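Local atomic coordinates of putative amino acid binding protein (Streptococcus mutans, PDB entry 4C0R), a protein that binds glutathione, including its oxidized disulfide, and probably hands it to the cystine ABC importer TcyBC for uptake into the cell. Residues K33-A38 with K205-R210; T86-L91 with K189-F194; S111-Q116 with A146-N151. All coordinates share one frame; numbering follows the deposited sequence.

In the fold
After its first N-terminal strands the chain enters helix 27-36, whose C-terminal part is met by helix 201-216 when the chain returns; interaction 1 closes this longest loop. Inside it, strand 81-96 meets strand 191-196 in interaction 2, and inside that second loop interaction 3 joins strand 111-114 to helix 145-153. The three are thus nested and none cross. Such nesting fits a two-lobed binding protein: interaction 1 packs helices within the lobe built from both chain ends, interaction 2 pairs strands where the chain passes between lobes, and interaction 3 belongs to the other lobe. Interactions 1 and 2 touch through V207 and F194, whereas interaction 3 stands about 11 Å from interaction 2 at nearest atoms.

Interaction 1: K33-A38 with K205-R210; sequences KEVFKA and KFVNKR
Two hydrogen bonds from R210 grip the C-terminal part of helix 27-36. Its NH2 reaches E34 O at 2.8 Å; E34 O lies in the guanidinium plane, while R210 NH2 stands above the plane of the E34 carbonyl. Its NE reaches V35 O at 2.9 Å in the carbonyl plane, on a lone pair. The arginine chain gets there by folding at chi2 (-75°) and chi3 (-65°), which brings NE and NH2 to the carbonyls of V35 and E34. One cation thus meets two neighbouring carbonyls, probably suiting their partial negative charge toward the helix C terminus. A water adds a third link, donating to E34 OE2 and accepting from R210 NH2, so the opposite charges are joined without direct contact.

Packing does the rest. A38 CB sits squarely over one face of the guanidinium, 3.3 Å from R210 CZ. V35 slides past R210 in the opposite direction, its CG1 3.8 Å from R210 CB. F36 and F206 meet obliquely, F36 CD1 3.7 Å from F206 CE2, while the tip of the F36 ring, CZ, presses on V207 CG2 at 3.6 Å.

The contact joins two helices of one lobe: V35 continues onto L211 and L214 of helix 201-216, E34 reaches helix 219-228 at T219 and L223, and F36 rests on Y42 and V44 of strand 42-48.

Interaction 2: T86-L91 with K189-F194; sequences TASNPL and KPYVYF
The Y191 ring has K189 CB over the centre of one face, 3.9 Å above the plane, while S88 CB comes in at its edge, 3.8 Å from Y191 CD1, and the hydroxyl of Y193 lies at the edge too. The F194 ring takes the methyl CG2 of T86 obliquely against its CE2, the two side chains crossing at about a right angle. All of this rides on an antiparallel strand pair, a part of the two-stranded crossing between lobes that family 3 solute-binding proteins probably use as a hinge.

A87 and V192 form the hydrogen-bonded pair and S88 and Y191 the non-hydrogen-bonded one. T86 N donates to V192 O almost straight, at 2.9 Å and 173°, and nearly along the C=O axis; V192 N returns a bond to A87 O at 2.9 Å from above the carbonyl plane. On the face of A87 and V192, A87 CB touches V192 CG2. The opposite face carries S88 and Y191, the phenol OH of Y191 being held by D238 and the backbone N of D235. The amide of N89 turns elsewhere, its OD1 accepting from the N of I165.

Just before strand 191-196 begins, P190 centres an inverse gamma turn, and its carbonyl accepts one more bond between the segments, from N89 N to P190 O at 2.9 Å. Just beside it the proline ring presses on S88 and P90, with P190 CG 3.6 Å from S88 OG and 3.7 Å from P90 CA.

Interaction 3: S111-Q116 with A146-N151; sequences STQVVQ and AHQIRN. With CD (cadmium ion), chain G; GDS (oxidized glutathione disulfide), chain C.
Q113 reaches from strand 111-114 across to residues 146-151 of helix 145-153, whose axis runs nearly antiparallel to the strand (171°). Q113 CB lies 3.4 Å from Q148 OE1. Beyond CB the chain extends, chi2 being -176°, and carries the amide alongside the helix. At the tip OE1 is taken from two directions: N151 ND2 donates to Q113 OE1 at 2.9 Å along a nearly straight line (169°), approaching from above the carbonyl plane, and a water that also donates to Q148 O gives Q113 OE1 its second bond. On the other branch, NE2 donates to a water that lies at the edge of the H147 ring. Two partners on the oxygen and one on the nitrogen fix the rotation of this buried amide.

Q148 starts from the helix and works toward the ligand. Its NE2 donates to GDS OE6, a carboxylate oxygen, at 3.0 Å, and passes V115 CG2 at 3.5 Å, so V115 and Q148 both line the glutathione disulfide pocket. Its OE1 and Q113 O, both acceptors, are reconciled by K160 NZ, which bonds to each. H147 ND1 binds a cadmium ion at 2.3 Å, with two waters and one more ligand from elsewhere in the structure.

Strand 111-114 pairs with strand 137-140; behind it V114 packs on V121 and L124 of helix 120-130, while I149 turns the far side of helix 145-153 onto I170 of helix 164-173.

Interaction 1: K33-A38 with K205-R210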
loop_
_atom_site.group_PDB
_atom_site.type_symbol
_atom_site.label_atom_id
_atom_site.label_comp_id
_atom_site.label_asym_id
_atom_site.label_seq_id
_atom_site.Cartn_x
_atom_site.Cartn_y
_atom_site.Cartn_z
ATOM N N LYS A 33 0.835 -15.952 2.731
ATOM C CA LYS A 33 0.863 -17.222 3.455
ATOM C C LYS A 33 -0.148 -18.191 2.864
ATOM O O LYS A 33 0.137 -19.374 2.717
ATOM C CB LYS A 33 0.636 -17.026 4.941
ATOM C CG LYS A 33 1.921 -16.510 5.634
ATOM C CD LYS A 33 1.791 -16.290 7.119
ATOM C CE LYS A 33 3.074 -15.738 7.683
ATOM N NZ LYS A 33 3.041 -15.834 9.169
ATOM N N GLU A 34 -1.331 -17.712 2.555
ATOM C CA GLU A 34 -2.342 -18.605 1.971
ATOM C C GLU A 34 -1.931 -19.088 0.582
ATOM O O GLU A 34 -2.064 -20.275 0.285
ATOM C CB GLU A 34 -3.693 -17.908 1.929
ATOM C CG GLU A 34 -4.860 -18.819 1.569
ATOM C CD GLU A 34 -5.256 -19.768 2.694
ATOM O OE1 GLU A 34 -5.036 -19.418 3.877
ATOM O OE2 GLU A 34 -5.760 -20.844 2.354
ATOM N N VAL A 35 -1.389 -18.207 -0.230
ATOM C CA VAL A 35 -0.848 -18.611 -1.533
ATOM C C VAL A 35 0.165 -19.755 -1.392
ATOM O O VAL A 35 0.142 -20.745 -2.125
ATOM C CB VAL A 35 -0.211 -17.403 -2.244
ATOM C CG1 VAL A 35 0.712 -17.817 -3.367
ATOM C CG2 VAL A 35 -1.325 -16.448 -2.704
ATOM N N PHE A 36 1.108 -19.565 -0.510
ATOM C CA PHE A 36 2.222 -20.482 -0.390
ATOM C C PHE A 36 1.930 -21.767 0.424
ATOM O O PHE A 36 2.769 -22.684 0.420
ATOM C CB PHE A 36 3.462 -19.718 0.068
ATOM C CG PHE A 36 4.058 -18.881 -1.014
ATOM C CD1 PHE A 36 4.761 -19.457 -2.051
ATOM C CD2 PHE A 36 3.815 -17.506 -1.058
ATOM C CE1 PHE A 36 5.281 -18.675 -3.083
ATOM C CE2 PHE A 36 4.315 -16.719 -2.093
ATOM C CZ PHE A 36 5.038 -17.300 -3.125
ATOM N N LYS A 37 0.768 -21.851 1.056
ATOM C CA LYS A 37 0.365 -23.096 1.736
ATOM C C LYS A 37 0.386 -24.259 0.783
ATOM O O LYS A 37 0.671 -25.421 1.203
ATOM C CB LYS A 37 -1.066 -23.000 2.260
ATOM C CG LYS A 37 -1.258 -22.669 3.662
ATOM C CD LYS A 37 -2.784 -22.871 3.987
ATOM N N ALA A 38 0.052 -24.043 -0.494
ATOM C CA ALA A 38 -0.132 -25.136 -1.426
ATOM C C ALA A 38 1.115 -25.409 -2.247
ATOM O O ALA A 38 0.998 -25.884 -3.350
ATOM C CB ALA A 38 -1.300 -24.848 -2.348
ATOM N N LYS A 205 4.112 -16.721 -11.858
ATOM C CA LYS A 205 3.104 -17.613 -12.393
ATOM C C LYS A 205 2.435 -18.399 -11.321
ATOM O O LYS A 205 1.204 -18.585 -11.370
ATOM C CB LYS A 205 3.749 -18.541 -13.415
ATOM N N PHE A 206 3.228 -18.932 -10.393
ATOM C CA PHE A 206 2.654 -19.681 -9.295
ATOM C C PHE A 206 1.721 -18.819 -8.481
ATOM O O PHE A 206 0.589 -19.216 -8.165
ATOM C CB PHE A 206 3.713 -20.313 -8.406
ATOM C CG PHE A 206 3.160 -20.911 -7.167
ATOM C CD1 PHE A 206 2.536 -22.125 -7.208
ATOM C CD2 PHE A 206 3.250 -20.244 -5.966
ATOM C CE1 PHE A 206 1.998 -22.683 -6.058
ATOM C CE2 PHE A 206 2.702 -20.779 -4.823
ATOM C CZ PHE A 206 2.088 -22.008 -4.860
ATOM N N VAL A 207 2.212 -17.643 -8.085
ATOM C CA VAL A 207 1.367 -16.753 -7.280
ATOM C C VAL A 207 0.052 -16.404 -8.030
ATOM O O VAL A 207 -1.047 -16.408 -7.454
ATOM C CB VAL A 207 2.124 -15.491 -6.863
ATOM C CG1 VAL A 207 1.209 -14.463 -6.301
ATOM C CG2 VAL A 207 3.231 -15.847 -5.900
ATOM N N ASN A 208 0.149 -16.104 -9.306
ATOM C CA ASN A 208 -1.048 -15.730 -10.041
ATOM C C ASN A 208 -2.048 -16.903 -10.139
ATOM O O ASN A 208 -3.248 -16.688 -10.019
ATOM C CB ASN A 208 -0.707 -15.204 -11.445
ATOM C CG ASN A 208 -0.136 -13.831 -11.430
ATOM O OD1 ASN A 208 -0.236 -13.110 -10.444
ATOM N ND2 ASN A 208 0.465 -13.437 -12.556
ATOM N N LYS A 209 -1.550 -18.135 -10.376
ATOM C CA LYS A 209 -2.413 -19.288 -10.432
ATOM C C LYS A 209 -3.166 -19.439 -9.094
ATOM O O LYS A 209 -4.398 -19.697 -9.052
ATOM C CB LYS A 209 -1.606 -20.534 -10.740
ATOM N N ARG A 210 -2.428 -19.270 -7.998
ATOM C CA ARG A 210 -3.048 -19.352 -6.668
ATOM C C ARG A 210 -4.077 -18.230 -6.441
ATOM O O ARG A 210 -5.125 -18.453 -5.834
ATOM C CB ARG A 210 -1.979 -19.351 -5.593
ATOM C CG ARG A 210 -1.115 -20.641 -5.591
ATOM C CD ARG A 210 -1.831 -21.814 -5.005
ATOM N NE ARG A 210 -2.126 -21.635 -3.612
ATOM C CZ ARG A 210 -3.114 -22.184 -2.950
ATOM N NH1 ARG A 210 -3.917 -23.070 -3.572
ATOM N NH2 ARG A 210 -3.320 -21.883 -1.685
HETATM O O HOH W 1 -5.247 -22.780 0.033
#

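Interaction 2: T86-L91 with K189-F194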
loop_
_atom_site.group_PDB
_atom_site.type_symbol
_atom_site.label_atom_id
_atom_site.label_comp_id
_atom_site.label_asym_id
_atom_site.label_seq_id
_atom_site.Cartn_x
_atom_site.Cartn_y
_atom_site.Cartn_z
ATOM N N THR A 86 -4.515 -7.750 -5.989
ATOM C CA THR A 86 -5.075 -8.410 -4.808
ATOM C C THR A 86 -6.133 -7.597 -4.055
ATOM O O THR A 86 -6.916 -8.146 -3.272
ATOM C CB THR A 86 -3.964 -8.775 -3.841
ATOM O OG1 THR A 86 -3.397 -7.570 -3.351
ATOM C CG2 THR A 86 -2.925 -9.671 -4.497
ATOM N N ALA A 87 -6.234 -6.306 -4.295
ATOM C CA ALA A 87 -7.211 -5.474 -3.618
ATOM C C ALA A 87 -7.338 -4.178 -4.379
ATOM O O ALA A 87 -6.458 -3.823 -5.164
ATOM C CB ALA A 87 -6.767 -5.169 -2.179
ATOM N N SER A 88 -8.446 -3.490 -4.155
ATOM C CA SER A 88 -8.735 -2.179 -4.678
ATOM C C SER A 88 -8.848 -1.200 -3.527
ATOM O O SER A 88 -9.639 -1.408 -2.591
ATOM C CB SER A 88 -10.005 -2.223 -5.544
ATOM O OG SER A 88 -10.163 -0.971 -6.207
ATOM N N ASN A 89 -8.098 -0.107 -3.573
ATOM C CA ASN A 89 -7.900 0.739 -2.421
ATOM C C ASN A 89 -7.752 2.190 -2.834
ATOM O O ASN A 89 -6.642 2.696 -3.083
ATOM C CB ASN A 89 -6.654 0.268 -1.720
ATOM C CG ASN A 89 -6.492 0.790 -0.328
ATOM O OD1 ASN A 89 -7.340 1.511 0.181
ATOM N ND2 ASN A 89 -5.405 0.388 0.322
ATOM N N PRO A 90 -8.890 2.921 -2.945
ATOM C CA PRO A 90 -8.793 4.248 -3.502
ATOM C C PRO A 90 -8.242 5.274 -2.539
ATOM O O PRO A 90 -8.172 5.053 -1.341
ATOM C CB PRO A 90 -10.253 4.576 -3.862
ATOM C CG PRO A 90 -11.032 3.886 -2.885
ATOM C CD PRO A 90 -10.273 2.560 -2.608
ATOM N N LEU A 91 -7.812 6.415 -3.083
ATOM C CA LEU A 91 -7.214 7.426 -2.261
ATOM C C LEU A 91 -8.220 8.304 -1.575
ATOM O O LEU A 91 -9.320 8.588 -2.099
ATOM C CB LEU A 91 -6.289 8.349 -3.069
ATOM C CG LEU A 91 -5.044 7.689 -3.576
ATOM C CD1 LEU A 91 -4.314 8.700 -4.472
ATOM C CD2 LEU A 91 -4.184 7.275 -2.421
ATOM N N LYS A 189 -7.958 2.303 -12.030
ATOM C CA LYS A 189 -8.407 1.489 -10.894
ATOM C C LYS A 189 -7.267 1.399 -9.874
ATOM O O LYS A 189 -6.109 1.087 -10.226
ATOM C CB LYS A 189 -8.814 0.090 -11.339
ATOM C CG LYS A 189 -9.988 0.129 -12.292
ATOM C CD LYS A 189 -10.441 -1.244 -12.701
ATOM C CE LYS A 189 -11.590 -1.120 -13.713
ATOM N NZ LYS A 189 -12.157 -2.477 -13.933
ATOM N N PRO A 190 -7.592 1.622 -8.596
ATOM C CA PRO A 190 -6.551 1.804 -7.567
ATOM C C PRO A 190 -6.106 0.471 -6.947
ATOM O O PRO A 190 -6.229 0.262 -5.751
ATOM C CB PRO A 190 -7.265 2.675 -6.526
ATOM C CG PRO A 190 -8.681 2.287 -6.667
ATOM C CD PRO A 190 -8.914 2.025 -8.109
ATOM N N TYR A 191 -5.599 -0.405 -7.781
ATOM C CA TYR A 191 -5.280 -1.730 -7.354
ATOM C C TYR A 191 -3.952 -1.781 -6.613
ATOM O O TYR A 191 -3.072 -0.926 -6.813
ATOM C CB TYR A 191 -5.258 -2.676 -8.538
ATOM C CG TYR A 191 -6.603 -2.995 -9.196
ATOM C CD1 TYR A 191 -7.765 -2.832 -8.528
ATOM C CD2 TYR A 191 -6.643 -3.546 -10.464
ATOM C CE1 TYR A 191 -9.002 -3.177 -9.130
ATOM C CE2 TYR A 191 -7.830 -3.930 -11.034
ATOM C CZ TYR A 191 -8.992 -3.753 -10.348
ATOM O OH TYR A 191 -10.216 -4.140 -10.932
ATOM N N VAL A 192 -3.785 -2.805 -5.797
ATOM C CA VAL A 192 -2.486 -3.049 -5.201
ATOM C C VAL A 192 -2.103 -4.504 -5.487
ATOM O O VAL A 192 -2.984 -5.341 -5.856
ATOM C CB VAL A 192 -2.444 -2.719 -3.789
ATOM C CG1 VAL A 192 -2.571 -1.149 -3.587
ATOM C CG2 VAL A 192 -3.482 -3.508 -3.064
ATOM N N TYR A 193 -0.815 -4.810 -5.379
ATOM C CA TYR A 193 -0.248 -6.003 -6.004
ATOM C C TYR A 193 0.932 -6.522 -5.233
ATOM O O TYR A 193 1.540 -5.730 -4.488
ATOM C CB TYR A 193 0.397 -5.578 -7.338
ATOM C CG TYR A 193 -0.530 -4.967 -8.348
ATOM C CD1 TYR A 193 -0.851 -3.603 -8.336
ATOM C CD2 TYR A 193 -1.091 -5.762 -9.310
ATOM C CE1 TYR A 193 -1.717 -3.051 -9.293
ATOM C CE2 TYR A 193 -1.983 -5.240 -10.243
ATOM C CZ TYR A 193 -2.263 -3.896 -10.261
ATOM O OH TYR A 193 -3.130 -3.400 -11.217
ATOM N N PHE A 194 1.312 -7.756 -5.476
ATOM C CA PHE A 194 2.659 -8.225 -5.163
ATOM C C PHE A 194 3.561 -7.832 -6.309
ATOM O O PHE A 194 3.134 -7.827 -7.469
ATOM C CB PHE A 194 2.708 -9.736 -5.045
ATOM C CG PHE A 194 1.939 -10.275 -3.860
ATOM C CD1 PHE A 194 2.391 -10.055 -2.566
ATOM C CD2 PHE A 194 0.767 -10.999 -4.041
ATOM C CE1 PHE A 194 1.694 -10.558 -1.477
ATOM C CE2 PHE A 194 0.074 -11.516 -2.931
ATOM C CZ PHE A 194 0.549 -11.295 -1.678
#

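Interaction 3: S111-Q116 with A146-N151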
loop_
_atom_site.group_PDB
_atom_site.type_symbol
_atom_site.label_atom_id
_atom_site.label_comp_id
_atom_site.label_asym_id
_atom_site.label_seq_id
_atom_site.Cartn_x
_atom_site.Cartn_y
_atom_site.Cartn_z
ATOM N N SER A 111 0.325 22.398 3.851
ATOM C CA SER A 111 1.509 21.598 4.125
ATOM C C SER A 111 1.109 20.152 4.395
ATOM O O SER A 111 0.080 19.890 4.990
ATOM C CB SER A 111 2.272 22.188 5.312
ATOM O OG SER A 111 3.584 21.640 5.433
ATOM N N THR A 112 1.972 19.240 3.929
ATOM C CA THR A 112 1.762 17.817 4.095
ATOM C C THR A 112 3.112 17.143 4.255
ATOM O O THR A 112 4.146 17.695 3.912
ATOM C CB THR A 112 1.020 17.225 2.879
ATOM O OG1 THR A 112 0.656 15.891 3.215
ATOM C CG2 THR A 112 1.861 17.149 1.681
ATOM N N GLN A 113 3.071 15.931 4.768
ATOM C CA GLN A 113 4.219 15.063 4.863
ATOM C C GLN A 113 4.113 13.990 3.791
ATOM O O GLN A 113 2.995 13.529 3.455
ATOM C CB GLN A 113 4.298 14.413 6.220
ATOM C CG GLN A 113 4.749 15.431 7.339
ATOM C CD GLN A 113 4.928 14.747 8.686
ATOM O OE1 GLN A 113 3.997 14.238 9.272
ATOM N NE2 GLN A 113 6.152 14.722 9.163
ATOM N N VAL A 114 5.262 13.645 3.236
ATOM C CA VAL A 114 5.371 12.577 2.219
ATOM C C VAL A 114 6.610 11.745 2.467
ATOM O O VAL A 114 7.552 12.188 3.153
ATOM C CB VAL A 114 5.401 13.113 0.804
ATOM C CG1 VAL A 114 4.035 13.751 0.472
ATOM C CG2 VAL A 114 6.514 14.149 0.621
ATOM N N VAL A 115 6.590 10.532 1.924
ATOM C CA VAL A 115 7.723 9.611 1.993
ATOM C C VAL A 115 8.220 9.289 0.596
ATOM O O VAL A 115 7.465 8.852 -0.250
ATOM C CB VAL A 115 7.353 8.337 2.717
ATOM C CG1 VAL A 115 8.551 7.355 2.713
ATOM C CG2 VAL A 115 6.934 8.618 4.133
ATOM N N GLN A 116 9.511 9.575 0.331
ATOM C CA GLN A 116 10.095 9.345 -0.982
ATOM C C GLN A 116 9.764 7.954 -1.527
ATOM O O GLN A 116 9.809 6.960 -0.806
ATOM C CB GLN A 116 11.625 9.569 -0.959
ATOM N N ALA A 146 0.938 6.189 10.471
ATOM C CA ALA A 146 0.136 6.558 11.639
ATOM C C ALA A 146 0.689 7.840 12.280
ATOM O O ALA A 146 -0.062 8.658 12.752
ATOM C CB ALA A 146 0.108 5.408 12.635
ATOM N N HIS A 147 2.016 7.970 12.307
ATOM C CA HIS A 147 2.694 9.128 12.873
ATOM C C HIS A 147 2.229 10.379 12.092
ATOM O O HIS A 147 1.978 11.427 12.669
ATOM C CB HIS A 147 4.212 8.935 12.744
ATOM C CG HIS A 147 5.039 9.973 13.444
ATOM N ND1 HIS A 147 5.303 9.930 14.800
ATOM C CD2 HIS A 147 5.653 11.093 12.976
ATOM C CE1 HIS A 147 6.058 10.966 15.135
ATOM N NE2 HIS A 147 6.277 11.693 14.050
ATOM N N GLN A 148 2.178 10.257 10.768
ATOM C CA GLN A 148 1.845 11.387 9.933
ATOM C C GLN A 148 0.375 11.735 10.103
ATOM O O GLN A 148 0.019 12.944 10.178
ATOM C CB GLN A 148 2.152 11.119 8.474
ATOM C CG GLN A 148 3.636 10.778 8.144
ATOM C CD GLN A 148 3.763 10.428 6.680
ATOM O OE1 GLN A 148 3.387 11.198 5.851
ATOM N NE2 GLN A 148 4.273 9.251 6.380
ATOM N N ILE A 149 -0.482 10.722 10.202
ATOM C CA ILE A 149 -1.901 10.963 10.407
ATOM C C ILE A 149 -2.159 11.638 11.760
ATOM O O ILE A 149 -2.879 12.644 11.855
ATOM C CB ILE A 149 -2.733 9.692 10.193
ATOM C CG1 ILE A 149 -2.664 9.314 8.723
ATOM C CG2 ILE A 149 -4.172 9.874 10.676
ATOM C CD1 ILE A 149 -3.361 8.026 8.384
ATOM N N ARG A 150 -1.517 11.139 12.806
ATOM C CA ARG A 150 -1.586 11.811 14.101
ATOM C C ARG A 150 -1.087 13.265 14.032
ATOM O O ARG A 150 -1.640 14.134 14.681
ATOM C CB ARG A 150 -0.796 11.024 15.135
ATOM C CG ARG A 150 -1.008 11.472 16.549
ATOM C CD ARG A 150 -0.251 10.564 17.495
ATOM N NE ARG A 150 -0.800 9.221 17.487
ATOM C CZ ARG A 150 -1.791 8.862 18.286
ATOM N NH1 ARG A 150 -2.318 9.735 19.135
ATOM N NH2 ARG A 150 -2.246 7.630 18.236
ATOM N N ASN A 151 -0.041 13.543 13.259
ATOM C CA ASN A 151 0.470 14.918 13.106
ATOM C C ASN A 151 -0.582 15.851 12.486
ATOM O O ASN A 151 -0.627 17.049 12.781
ATOM C CB ASN A 151 1.680 14.975 12.202
ATOM C CG ASN A 151 2.966 14.617 12.921
ATOM O OD1 ASN A 151 3.028 14.578 14.160
ATOM N ND2 ASN A 151 4.003 14.359 12.146
HETATM CD CD CD G . 4.627 8.180 16.098
HETATM C CD1 GDS C . 9.948 5.160 5.409
HETATM N N2 GDS C . 8.716 5.569 6.097
HETATM C CA2 GDS C . 7.954 4.509 6.650
HETATM C C2 GDS C . 8.300 3.996 8.003
HETATM O O2 GDS C . 7.978 2.839 8.348
HETATM C CB2 GDS C . 6.831 3.834 5.961
HETATM S SG2 GDS C . 6.378 4.608 4.424
HETATM N N3 GDS C . 9.021 4.884 8.891
HETATM C CA3 GDS C . 9.465 4.397 10.196
HETATM C C3 GDS C . 10.966 4.189 10.007
HETATM O OE3 GDS C . 11.784 4.446 10.945
HETATM O OE4 GDS C . 11.451 3.770 8.917
HETATM N N4 GDS C . 3.440 4.881 3.074
HETATM C CA4 GDS C . 3.044 6.039 3.840
HETATM C C4 GDS C . 3.253 7.281 3.046
HETATM O OE5 GDS C . 3.320 7.254 1.779
HETATM O OE6 GDS C . 3.296 8.366 3.691
HETATM C C5 GDS C . 3.393 3.598 3.703
HETATM O O5 GDS C . 2.980 3.496 4.858
HETATM C CA5 GDS C . 3.943 2.517 2.887
HETATM N N5 GDS C . 3.728 2.532 1.499
HETATM C CB5 GDS C . 5.253 1.995 3.379
HETATM S SG5 GDS C . 6.553 3.194 2.977
HETATM C CA6 GDS C . 1.310 3.549 -2.428
HETATM C C6 GDS C . 2.483 3.156 -3.312
HETATM O OE7 GDS C . 3.474 3.933 -3.379
HETATM O OE8 GDS C . 2.476 2.076 -3.949
HETATM N N6 GDS C . 0.211 2.607 -2.711
HETATM C CB6 GDS C . 1.692 3.551 -0.993
HETATM C CG6 GDS C . 2.522 2.286 -0.679
HETATM C CD6 GDS C . 2.564 2.153 0.828
HETATM O O6 GDS C . 1.651 1.704 1.536
HETATM O O HOH W 2 7.372 14.054 12.038
HETATM O O HOH W 3 1.444 14.905 8.826
HETATM O O HOH W 4 2.801 6.590 15.223
HETATM O O HOH W 5 3.090 9.628 16.846
#